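Local coordinates for protein lipocalin AI-4 (Rhodnius prolixus, PDB 5H9K) that binds cysteinyl leukotrienes as a secreted salivary lipocalin of a blood-feeding insect, probably sequestering these host mediators during the meal, at residues Ser90-Met95 against Cys111-Ser116; Val97-Tyr102 against Ala136-Lys141; Pro42-Lys47 against Asn57-Asn62. One frame throughout, in Å; residues are numbered along the deposited sequence. Where two conformers were deposited one is given.

Contact 1 (Ser90-Met95 against Cys111-Ser116); sequences SFTSYM and CGLYGS
Tyr94 and Cys111 pair through their backbones where two antiparallel strands of the lipocalin barrel begin to part. Tyr94 N donates to Cys111 O, and Cys111 N to Tyr94 O, both at 2.8 Å, a hydrogen-bonded antiparallel pair. Both side chains rise from the same face of the sheet, with Tyr94 CB 4.1 Å from Cys111 CB. One residue on, the chain from Gly112 swings away from its partner strand and direct bonding gives way to water: water 1 donates to Thr92 O at 2.7 Å and accepts from Leu113 N at 3.0 Å. With CG anti to the backbone N (chi1 -176°), Leu113 lies alongside Thr92 and points the same way, its CD2 methyl 3.6 Å from Thr92 CB. The same methyl meets the edge of the Tyr94 ring near its plane, 4.2 Å from CE1. Thr92 OG1, beside this apolar patch, is hydrogen-bonded to Gln82. Further out, Cys111 SG forms the disulfide to Cys10, and the N-terminal residues Ile6 and Pro7 lie against Tyr94, Pro7 also against Leu113. Strand 90-100 runs between strand 78-85, bonded through Phe91, Ser93 and Met95, and strand 105-111, whose end leads into the loop toward strand 121-127.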
loop_
_atom_site.group_PDB
_atom_site.type_symbol
_atom_site.label_atom_id
_atom_site.label_comp_id
_atom_site.label_asym_id
_atom_site.label_seq_id
_atom_site.Cartn_x
_atom_site.Cartn_y
_atom_site.Cartn_z
ATOM N N SER A 90 16.394 3.241 6.665
ATOM C CA SER A 90 15.796 4.505 6.256
ATOM C C SER A 90 15.564 4.416 4.764
ATOM O O SER A 90 16.499 4.232 3.998
ATOM C CB SER A 90 16.710 5.681 6.597
ATOM O OG SER A 90 16.136 6.906 6.181
ATOM N N PHE A 91 14.312 4.522 4.344
ATOM C CA PHE A 91 14.007 4.383 2.934
ATOM C C PHE A 91 12.755 5.150 2.561
ATOM O O PHE A 91 11.993 5.587 3.428
ATOM C CB PHE A 91 13.871 2.903 2.558
ATOM C CG PHE A 91 12.772 2.174 3.284
ATOM C CD1 PHE A 91 11.488 2.124 2.759
ATOM C CD2 PHE A 91 13.035 1.502 4.474
ATOM C CE1 PHE A 91 10.476 1.441 3.415
ATOM C CE2 PHE A 91 12.016 0.807 5.132
ATOM C CZ PHE A 91 10.740 0.786 4.593
ATOM N N THR A 92 12.564 5.320 1.257
ATOM C CA THR A 92 11.373 5.958 0.707
ATOM C C THR A 92 10.544 4.925 -0.042
ATOM O O THR A 92 11.084 4.085 -0.762
ATOM C CB THR A 92 11.746 7.111 -0.241
ATOM O OG1 THR A 92 12.491 8.103 0.482
ATOM C CG2 THR A 92 10.509 7.753 -0.879
ATOM N N SER A 93 9.234 4.982 0.142
ATOM C CA SER A 93 8.313 4.095 -0.541
ATOM C C SER A 93 7.139 4.906 -1.074
ATOM O O SER A 93 6.559 5.708 -0.334
ATOM C CB SER A 93 7.828 3.008 0.420
ATOM O OG SER A 93 7.024 2.052 -0.236
ATOM N N TYR A 94 6.768 4.698 -2.332
ATOM C CA TYR A 94 5.601 5.384 -2.891
ATOM C C TYR A 94 4.391 4.466 -2.857
ATOM O O TYR A 94 4.502 3.278 -3.179
ATOM C CB TYR A 94 5.861 5.843 -4.327
ATOM C CG TYR A 94 6.981 6.849 -4.433
ATOM C CD1 TYR A 94 8.305 6.441 -4.386
ATOM C CD2 TYR A 94 6.716 8.208 -4.563
ATOM C CE1 TYR A 94 9.334 7.348 -4.469
ATOM C CE2 TYR A 94 7.745 9.123 -4.647
ATOM C CZ TYR A 94 9.046 8.680 -4.602
ATOM O OH TYR A 94 10.091 9.576 -4.691
ATOM N N MET A 95 3.239 4.995 -2.465
ATOM C CA MET A 95 2.023 4.193 -2.465
ATOM C C MET A 95 0.840 5.023 -2.893
ATOM O O MET A 95 0.781 6.226 -2.622
ATOM C CB MET A 95 1.722 3.594 -1.083
ATOM C CG MET A 95 2.907 2.989 -0.329
ATOM S SD MET A 95 2.478 2.296 1.293
ATOM C CE MET A 95 1.921 0.715 0.740
ATOM N N CYS A 111 5.527 1.286 -4.804
ATOM C CA CYS A 111 6.796 1.372 -5.523
ATOM C C CYS A 111 7.940 1.591 -4.572
ATOM O O CYS A 111 7.881 2.490 -3.745
ATOM C CB CYS A 111 6.792 2.533 -6.509
ATOM S SG CYS A 111 5.623 2.352 -7.814
ATOM N N GLY A 112 8.991 0.793 -4.702
ATOM C CA GLY A 112 10.205 1.015 -3.939
ATOM C C GLY A 112 11.031 2.137 -4.525
ATOM O O GLY A 112 10.695 2.711 -5.576
ATOM N N LEU A 113 12.131 2.443 -3.851
ATOM C CA LEU A 113 13.053 3.461 -4.328
ATOM C C LEU A 113 14.463 3.080 -3.939
ATOM O O LEU A 113 14.737 2.766 -2.782
ATOM C CB LEU A 113 12.712 4.852 -3.763
ATOM C CG LEU A 113 13.580 5.999 -4.302
ATOM C CD1 LEU A 113 13.305 6.283 -5.778
ATOM C CD2 LEU A 113 13.421 7.269 -3.468
ATOM N N TYR A 114 15.350 3.089 -4.922
ATOM C CA TYR A 114 16.774 2.963 -4.672
ATOM C C TYR A 114 17.436 4.079 -5.455
ATOM O O TYR A 114 17.380 4.101 -6.689
ATOM C CB TYR A 114 17.302 1.594 -5.092
ATOM C CG TYR A 114 18.744 1.362 -4.707
ATOM C CD1 TYR A 114 19.773 1.743 -5.550
ATOM C CD2 TYR A 114 19.072 0.761 -3.494
ATOM C CE1 TYR A 114 21.092 1.527 -5.198
ATOM C CE2 TYR A 114 20.387 0.544 -3.135
ATOM C CZ TYR A 114 21.395 0.933 -3.989
ATOM O OH TYR A 114 22.713 0.715 -3.638
ATOM N N GLY A 115 18.041 5.027 -4.748
ATOM C CA GLY A 115 18.563 6.211 -5.403
ATOM C C GLY A 115 17.413 7.013 -5.986
ATOM O O GLY A 115 16.547 7.487 -5.258
ATOM N N SER A 116 17.392 7.161 -7.306
ATOM C CA SER A 116 16.364 7.978 -7.945
ATOM C C SER A 116 15.357 7.166 -8.755
ATOM O O SER A 116 14.528 7.733 -9.465
ATOM C CB SER A 116 17.016 9.023 -8.845
ATOM O OG SER A 116 17.894 8.409 -9.771
HETATM O O HOH W 1 11.757 1.527 -1.017
#

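Contact 2 (Val97-Tyr102 against Ala136-Lys141); sequences VVETDY and AGLSTK
Glu99 reaches from strand 90-100 of the lipocalin barrel to the 3-10 turn and helix 139-144 packed outside it, meeting Leu138 of the turn and Lys141 of the helix. A classic beta bulge sets Val98 and Glu99 opposite the single residue Leu107 of strand 105-111, and both side chains start out toward the helical segment. The tight part is mostly carbon against carbon, with one carboxylate oxygen pressed on the lysine chain. With CG anti to the backbone N (chi1 -176°) and the chain extended beyond it, Glu99 runs antiparallel past Leu138, so that Leu138 CD2 lies 3.8 Å from Glu99 CG. Lys141, bent at chi2 and chi3, lays its methylenes across Val98, CD being 3.9 Å from Val98 CG1. Its CE comes to 3.3 Å from Glu99 OE1, yet NZ stays 4.4 Å from OE1, too far for a salt bridge; the ammonium is bonded instead to Gln144 and to the carbonyl of Lys16. The opposite charges probably still attract. No direct hydrogen bond crosses the contact. On the looser side, by exposed Gly137, Glu99 OE2 and Gly137 O, both acceptors, stand 3.5 Å apart. At the end of the strand, Thr100 OG1 accepts from Tyr102 N in an ST turn. Between the two segments, water 2 donates to Glu99 OE2 at 2.7 Å and accepts from Lys141 N at 3.0 Å.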
loop_
_atom_site.group_PDB
_atom_site.type_symbol
_atom_site.label_atom_id
_atom_site.label_comp_id
_atom_site.label_asym_id
_atom_site.label_seq_id
_atom_site.Cartn_x
_atom_site.Cartn_y
_atom_site.Cartn_z
ATOM N N VAL A 97 -3.559 4.583 -2.970
ATOM C CA VAL A 97 -4.753 3.788 -2.715
ATOM C C VAL A 97 -5.565 3.767 -4.013
ATOM O O VAL A 97 -6.145 4.775 -4.430
ATOM C CB VAL A 97 -5.580 4.320 -1.532
ATOM C CG1 VAL A 97 -6.808 3.460 -1.343
ATOM C CG2 VAL A 97 -4.738 4.307 -0.251
ATOM N N VAL A 98 -5.581 2.617 -4.660
ATOM C CA VAL A 98 -6.252 2.469 -5.941
ATOM C C VAL A 98 -7.766 2.495 -5.755
ATOM O O VAL A 98 -8.492 3.160 -6.508
ATOM C CB VAL A 98 -5.833 1.175 -6.624
ATOM C CG1 VAL A 98 -6.581 1.005 -7.952
ATOM C CG2 VAL A 98 -4.328 1.182 -6.839
ATOM N N GLU A 99 -8.246 1.767 -4.746
ATOM C CA GLU A 99 -9.682 1.694 -4.480
ATOM C C GLU A 99 -9.897 1.234 -3.054
ATOM O O GLU A 99 -9.215 0.320 -2.595
ATOM C CB GLU A 99 -10.389 0.747 -5.459
ATOM C CG GLU A 99 -11.902 0.712 -5.275
ATOM C CD GLU A 99 -12.618 0.090 -6.454
ATOM O OE1 GLU A 99 -12.287 0.427 -7.610
ATOM O OE2 GLU A 99 -13.521 -0.739 -6.229
ATOM N N THR A 100 -10.832 1.862 -2.351
ATOM C CA THR A 100 -11.144 1.472 -0.982
ATOM C C THR A 100 -12.580 1.823 -0.653
ATOM O O THR A 100 -13.128 2.768 -1.224
ATOM C CB THR A 100 -10.206 2.164 0.039
ATOM O OG1 THR A 100 -10.506 1.702 1.360
ATOM C CG2 THR A 100 -10.368 3.698 -0.015
ATOM N N ASP A 101 -13.180 1.051 0.249
ATOM C CA ASP A 101 -14.478 1.419 0.830
ATOM C C ASP A 101 -14.338 1.895 2.285
ATOM O O ASP A 101 -15.335 2.129 2.960
ATOM C CB ASP A 101 -15.472 0.250 0.738
ATOM C CG ASP A 101 -15.238 -0.810 1.807
ATOM O OD1 ASP A 101 -14.091 -0.921 2.295
ATOM O OD2 ASP A 101 -16.203 -1.530 2.175
ATOM N N TYR A 102 -13.095 2.047 2.739
ATOM C CA TYR A 102 -12.710 2.525 4.083
ATOM C C TYR A 102 -13.048 1.558 5.215
ATOM O O TYR A 102 -12.235 1.375 6.119
ATOM C CB TYR A 102 -13.323 3.911 4.391
ATOM C CG TYR A 102 -13.045 4.885 3.280
ATOM C CD1 TYR A 102 -11.773 5.443 3.114
ATOM C CD2 TYR A 102 -14.035 5.221 2.371
ATOM C CE1 TYR A 102 -11.495 6.325 2.069
ATOM C CE2 TYR A 102 -13.773 6.096 1.329
ATOM C CZ TYR A 102 -12.507 6.640 1.184
ATOM O OH TYR A 102 -12.257 7.507 0.147
ATOM N N ALA A 136 -15.422 -9.213 -2.972
ATOM C CA ALA A 136 -16.239 -9.078 -4.166
ATOM C C ALA A 136 -16.286 -7.620 -4.615
ATOM O O ALA A 136 -16.376 -7.319 -5.804
ATOM C CB ALA A 136 -17.618 -9.590 -3.897
ATOM N N GLY A 137 -16.194 -6.718 -3.642
ATOM C CA GLY A 137 -16.243 -5.287 -3.898
ATOM C C GLY A 137 -15.086 -4.759 -4.725
ATOM O O GLY A 137 -15.153 -3.644 -5.246
ATOM N N LEU A 138 -14.015 -5.541 -4.840
ATOM C CA LEU A 138 -12.884 -5.155 -5.688
ATOM C C LEU A 138 -12.841 -5.913 -7.015
ATOM O O LEU A 138 -11.911 -5.708 -7.797
ATOM C CB LEU A 138 -11.548 -5.366 -4.957
ATOM C CG LEU A 138 -11.183 -4.313 -3.914
ATOM C CD1 LEU A 138 -9.922 -4.712 -3.192
ATOM C CD2 LEU A 138 -11.001 -2.933 -4.538
ATOM N N SER A 139 -13.823 -6.769 -7.288
ATOM C CA SER A 139 -13.690 -7.630 -8.460
ATOM C C SER A 139 -13.641 -6.828 -9.764
ATOM O O SER A 139 -12.904 -7.213 -10.674
ATOM C CB SER A 139 -14.803 -8.679 -8.504
ATOM O OG SER A 139 -16.067 -8.067 -8.585
ATOM N N THR A 140 -14.362 -5.713 -9.859
ATOM C CA THR A 140 -14.282 -4.902 -11.075
ATOM C C THR A 140 -12.866 -4.369 -11.272
ATOM O O THR A 140 -12.285 -4.495 -12.351
ATOM C CB THR A 140 -15.281 -3.731 -11.039
ATOM O OG1 THR A 140 -16.606 -4.261 -10.986
ATOM C CG2 THR A 140 -15.153 -2.864 -12.273
ATOM N N LYS A 141 -12.306 -3.800 -10.214
ATOM C CA LYS A 141 -10.979 -3.206 -10.304
ATOM C C LYS A 141 -9.902 -4.273 -10.519
ATOM O O LYS A 141 -8.998 -4.070 -11.328
ATOM C CB LYS A 141 -10.699 -2.371 -9.054
ATOM C CG LYS A 141 -9.346 -1.631 -9.052
ATOM C CD LYS A 141 -9.207 -0.655 -10.230
ATOM C CE LYS A 141 -10.257 0.447 -10.173
ATOM N NZ LYS A 141 -10.088 1.445 -11.274
HETATM O O HOH W 2 -13.953 -2.849 -7.932
#

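Contact 3 (Pro42-Lys47 against Asn57-Asn62); sequences PVRCEK and NFNGKN
Asn59 O receives the shortest polar bond here, 2.7 Å from Arg44 NH2 and nearly straight at 172°. The oxygen lies in the guanidinium plane, but the donor stands above the carbonyl plane and does not follow a lone pair. Arg44 gets there by a bend at chi3, which brings the guanidinium back over the strand end so that Lys61 N lies over one face, toward the rim. Its other terminal nitrogen, NH1, makes a salt bridge to Glu46 OE2 at 2.9 Å, met on the anti side of the carboxylate. Two partners in its plane thus fix the rotation of the guanidinium. The side chain of Asn59 returns to segment 42-47 with two bonds of its own. Its CG sits between the backbone N and the carbonyl carbon (chi1 55°), placing the amide beside the neighbouring chain segment: OD1 accepts from Lys47 N at 2.8 Å in its carbonyl plane, while ND2 donates to Cys45 O at 3.1 Å, probably taking the place of direct backbone pairing here. Glu46 runs alongside Phe58, pointing the same way, with OE2 3.4 Å from CD2 and the carboxylate and ring planes 54° apart; Glu46 OE1 bonds to Tyr48, whose ring also stacks on Phe58. A weaker touch joins Phe58 CA to Lys47 O as a CA-H...O contact of 3.2 Å. The site lies at the open end of the hairpin of strands 46-51 and 55-60, between strand 31-36, bonded through Glu46, and strand 63-71, bonded through Phe58, with Cys45 tied to Cys155 near the C-terminus.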
loop_
_atom_site.group_PDB
_atom_site.type_symbol
_atom_site.label_atom_id
_atom_site.label_comp_id
_atom_site.label_asym_id
_atom_site.label_seq_id
_atom_site.Cartn_x
_atom_site.Cartn_y
_atom_site.Cartn_z
ATOM N N PRO A 42 9.071 -17.063 3.660
ATOM C CA PRO A 42 7.734 -17.435 4.131
ATOM C C PRO A 42 6.788 -16.246 4.157
ATOM O O PRO A 42 7.234 -15.114 4.369
ATOM C CB PRO A 42 7.998 -17.947 5.544
ATOM C CG PRO A 42 9.141 -17.117 6.006
ATOM C CD PRO A 42 10.001 -16.855 4.786
ATOM N N VAL A 43 5.502 -16.495 3.943
ATOM C CA VAL A 43 4.520 -15.425 4.068
ATOM C C VAL A 43 4.419 -14.962 5.515
ATOM O O VAL A 43 4.743 -15.694 6.454
ATOM C CB VAL A 43 3.125 -15.845 3.563
ATOM C CG1 VAL A 43 3.193 -16.241 2.083
ATOM C CG2 VAL A 43 2.553 -16.962 4.406
ATOM N N ARG A 44 3.965 -13.724 5.674
ATOM C CA ARG A 44 3.879 -13.061 6.967
ATOM C C ARG A 44 2.523 -12.387 7.094
ATOM O O ARG A 44 1.822 -12.225 6.102
ATOM C CB ARG A 44 4.994 -12.020 7.113
ATOM C CG ARG A 44 6.391 -12.530 6.786
ATOM C CD ARG A 44 7.416 -11.431 6.950
ATOM N NE ARG A 44 7.225 -10.716 8.206
ATOM C CZ ARG A 44 6.918 -9.428 8.287
ATOM N NH1 ARG A 44 6.782 -8.711 7.178
ATOM N NH2 ARG A 44 6.756 -8.857 9.471
ATOM N N CYS A 45 2.158 -11.990 8.311
ATOM C CA CYS A 45 1.025 -11.092 8.494
ATOM C C CYS A 45 1.523 -9.738 8.969
ATOM O O CYS A 45 1.904 -9.571 10.130
ATOM C CB CYS A 45 0.003 -11.648 9.484
ATOM S SG CYS A 45 -1.460 -10.593 9.597
ATOM N N GLU A 46 1.522 -8.780 8.049
ATOM C CA GLU A 46 1.910 -7.409 8.341
ATOM C C GLU A 46 0.687 -6.595 8.691
ATOM O O GLU A 46 -0.246 -6.494 7.884
ATOM C CB GLU A 46 2.598 -6.760 7.144
ATOM C CG GLU A 46 3.994 -7.186 6.862
ATOM C CD GLU A 46 4.756 -6.150 6.037
ATOM O OE1 GLU A 46 4.164 -5.437 5.184
ATOM O OE2 GLU A 46 5.969 -6.056 6.252
ATOM N N LYS A 47 0.697 -6.020 9.889
ATOM C CA LYS A 47 -0.376 -5.167 10.368
ATOM C C LYS A 47 0.057 -3.721 10.241
ATOM O O LYS A 47 1.113 -3.340 10.744
ATOM C CB LYS A 47 -0.734 -5.494 11.818
ATOM C CG LYS A 47 -1.827 -4.599 12.395
ATOM C CD LYS A 47 -2.273 -5.072 13.775
ATOM C CE LYS A 47 -1.162 -4.933 14.785
ATOM N NZ LYS A 47 -0.921 -3.503 15.103
ATOM N N ASN A 57 2.553 2.880 9.963
ATOM C CA ASN A 57 3.506 1.988 10.604
ATOM C C ASN A 57 3.186 0.538 10.288
ATOM O O ASN A 57 2.041 0.213 9.970
ATOM C CB ASN A 57 3.479 2.186 12.108
ATOM C CG ASN A 57 3.979 3.551 12.535
ATOM O OD1 ASN A 57 4.234 4.425 11.708
ATOM N ND2 ASN A 57 4.107 3.745 13.841
ATOM N N PHE A 58 4.175 -0.343 10.403
ATOM C CA PHE A 58 3.896 -1.768 10.284
ATOM C C PHE A 58 5.032 -2.601 10.880
ATOM O O PHE A 58 6.147 -2.105 11.086
ATOM C CB PHE A 58 3.630 -2.165 8.823
ATOM C CG PHE A 58 4.767 -1.882 7.867
ATOM C CD1 PHE A 58 4.933 -0.623 7.303
ATOM C CD2 PHE A 58 5.632 -2.889 7.488
ATOM C CE1 PHE A 58 5.960 -0.368 6.407
ATOM C CE2 PHE A 58 6.658 -2.647 6.587
ATOM C CZ PHE A 58 6.821 -1.379 6.045
ATOM N N ASN A 59 4.728 -3.861 11.189
ATOM C CA ASN A 59 5.740 -4.818 11.618
ATOM C C ASN A 59 6.430 -5.393 10.389
ATOM O O ASN A 59 5.899 -6.282 9.714
ATOM C CB ASN A 59 5.137 -5.937 12.480
ATOM C CG ASN A 59 3.995 -6.659 11.793
ATOM O OD1 ASN A 59 3.062 -6.029 11.310
ATOM N ND2 ASN A 59 4.046 -7.983 11.768
ATOM N N GLY A 60 7.603 -4.858 10.077
ATOM C CA GLY A 60 8.342 -5.277 8.900
ATOM C C GLY A 60 9.270 -6.445 9.159
ATOM O O GLY A 60 9.416 -6.906 10.293
ATOM N N LYS A 61 9.912 -6.910 8.092
ATOM C CA LYS A 61 10.906 -7.981 8.139
ATOM C C LYS A 61 11.989 -7.774 9.195
ATOM O O LYS A 61 12.408 -8.718 9.868
ATOM C CB LYS A 61 11.581 -8.111 6.771
ATOM C CG LYS A 61 11.111 -9.261 5.911
ATOM C CD LYS A 61 12.234 -10.270 5.730
ATOM C CE LYS A 61 12.080 -11.068 4.446
ATOM N NZ LYS A 61 12.218 -10.203 3.239
ATOM N N ASN A 62 12.461 -6.538 9.309
ATOM C CA ASN A 62 13.611 -6.222 10.147
ATOM C C ASN A 62 13.225 -5.348 11.325
ATOM O O ASN A 62 14.005 -4.506 11.767
ATOM C CB ASN A 62 14.695 -5.525 9.327
ATOM C CG ASN A 62 15.148 -6.349 8.142
ATOM O OD1 ASN A 62 15.011 -5.931 6.994
ATOM N ND2 ASN A 62 15.686 -7.529 8.413
#

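All three contacts reach one curled antiparallel sheet, the barrel of the lipocalin fold. Contacts 1 and 2 share strand 90-100 and lie on opposite sides of the chain's centre, their own centres about 24 Å apart: one marks where the strand leaves its partner, the other where a helix leans on it. Contact 3 closes earlier in the sequence, on the hairpin 46-51/55-60. Its centre is about 17 Å from that of contact 1, and their nearest atoms stay about 5 Å apart without touching; the centres of contacts 2 and 3 are about 22 Å apart. Contacts 1 and 3 each include a disulfide cysteine, Cys111 and Cys45, tying chain-terminal segments to the barrel.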